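Local coordinates for ankyrin repeat and SAM domain-containing protein 3 (Homo sapiens, PDB 4NL9) that self-associates into oligomers through its sterile alpha motif domain, the part present here, and may take part in vasopressin signalling in the kidney, at residues A[12-15]-A[16-20]. The protein carries 1 engineered substitution. Numbering follows the deposited sequence.
Sequences AALL and EQIGC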
# COMPACT_ATOMS: atom_id res chain seq x y z
N ALA A 12 -14.69 9.61 -2.04
CA ALA A 12 -15.14 8.65 -1.04
C ALA A 12 -15.27 7.27 -1.67
O ALA A 12 -14.89 6.27 -1.07
CB ALA A 12 -16.46 9.10 -0.43
N ALA A 13 -15.77 7.22 -2.90
CA ALA A 13 -15.92 5.95 -3.59
C ALA A 13 -14.58 5.27 -3.85
O ALA A 13 -14.44 4.06 -3.66
CB ALA A 13 -16.70 6.13 -4.89
N LEU A 14 -13.59 6.04 -4.27
CA LEU A 14 -12.26 5.50 -4.51
C LEU A 14 -11.67 4.96 -3.21
O LEU A 14 -11.20 3.84 -3.16
CB LEU A 14 -11.34 6.55 -5.15
CG LEU A 14 -9.94 6.09 -5.58
CD1 LEU A 14 -9.41 6.95 -6.73
CD2 LEU A 14 -8.94 6.14 -4.42
N LEU A 15 -11.68 5.79 -2.16
CA LEU A 15 -11.10 5.39 -0.88
C LEU A 15 -11.81 4.17 -0.29
O LEU A 15 -11.16 3.31 0.32
CB LEU A 15 -11.14 6.57 0.10
CG LEU A 15 -10.26 7.77 -0.30
CD1 LEU A 15 -10.33 8.88 0.73
CD2 LEU A 15 -8.82 7.34 -0.53
N GLU A 16 -13.12 4.08 -0.49
CA GLU A 16 -13.87 2.92 -0.01
C GLU A 16 -13.35 1.65 -0.68
O GLU A 16 -13.16 0.61 -0.03
CB GLU A 16 -15.36 3.08 -0.27
CG GLU A 16 -16.18 1.88 0.16
CD GLU A 16 -17.68 2.10 0.02
OE1 GLU A 16 -18.08 2.95 -0.80
OE2 GLU A 16 -18.44 1.42 0.73
N GLN A 17 -13.11 1.75 -1.98
CA GLN A 17 -12.66 0.61 -2.77
C GLN A 17 -11.32 0.08 -2.28
O GLN A 17 -11.09 -1.13 -2.26
CB GLN A 17 -12.59 1.00 -4.25
CG GLN A 17 -12.61 -0.18 -5.22
CD GLN A 17 -12.79 0.26 -6.66
OE1 GLN A 17 -13.09 1.42 -6.94
NE2 GLN A 17 -12.62 -0.67 -7.59
N ILE A 18 -10.43 0.98 -1.85
CA ILE A 18 -9.12 0.57 -1.38
C ILE A 18 -8.98 0.50 0.15
O ILE A 18 -7.88 0.40 0.69
CB ILE A 18 -8.00 1.45 -1.99
CG1 ILE A 18 -8.18 2.92 -1.62
CG2 ILE A 18 -8.00 1.31 -3.51
CD1 ILE A 18 -7.02 3.80 -2.08
N GLY A 19 -10.12 0.55 0.85
CA GLY A 19 -10.13 0.43 2.30
C GLY A 19 -9.40 1.56 3.01
O GLY A 19 -8.73 1.36 4.02
N CYS A 20 -9.54 2.77 2.48
CA CYS A 20 -8.82 3.91 3.01
C CYS A 20 -9.73 5.07 3.44
O CYS A 20 -9.30 6.22 3.47
CB CYS A 20 -7.79 4.40 2.00
SG CYS A 20 -6.33 3.33 1.88
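With CG of Leu14 trans to its own nitrogen (chi1 -174°) and CG1 of Ile18 set between its backbone N and carbonyl carbon (chi1 61°), the two branched chains cross at a slant, Leu14 CD2 lying 3.8 Å from Ile18 CD1. They sit one turn apart at the end of helix 11-17 of the SAM domain, a five-helix bundle, where a Schellman motif stops the helix. Leu15 O is its pivot: it accepts the almost straight bond from Cys20 N (2.8 Å, N-H...O angle 173°), while Gly19 N turns back to Glu16 O at 3.2 Å. Gly19 is the C-prime residue and takes a positive phi, a conformation that a residue without a side chain adopts at little cost. Before the cap, ordinary helical bonds run from Glu16 N to Ala12 O (2.9 Å) and from Ile18 N to Leu14 O (3.2 Å).

Apolar residues suit the inner side. Leu14 is covered by Ala62, Leu34 and Phe37, and Ile18 by Met59 of helix 53-65, whereas Glu16 and Gln17 reach out with extended chains that suit solvent. Leu15 meets Leu24 and Phe27 of helix 24-29; an alanine here would probably leave a gap beside these two and take from Cys20 CB the methyl that packs on it. Cys20, small enough for a buried place after the turn, also touches Met59. The side chains meet across the cap where Leu15 CD2 lies 4.0 Å from Cys20 CB.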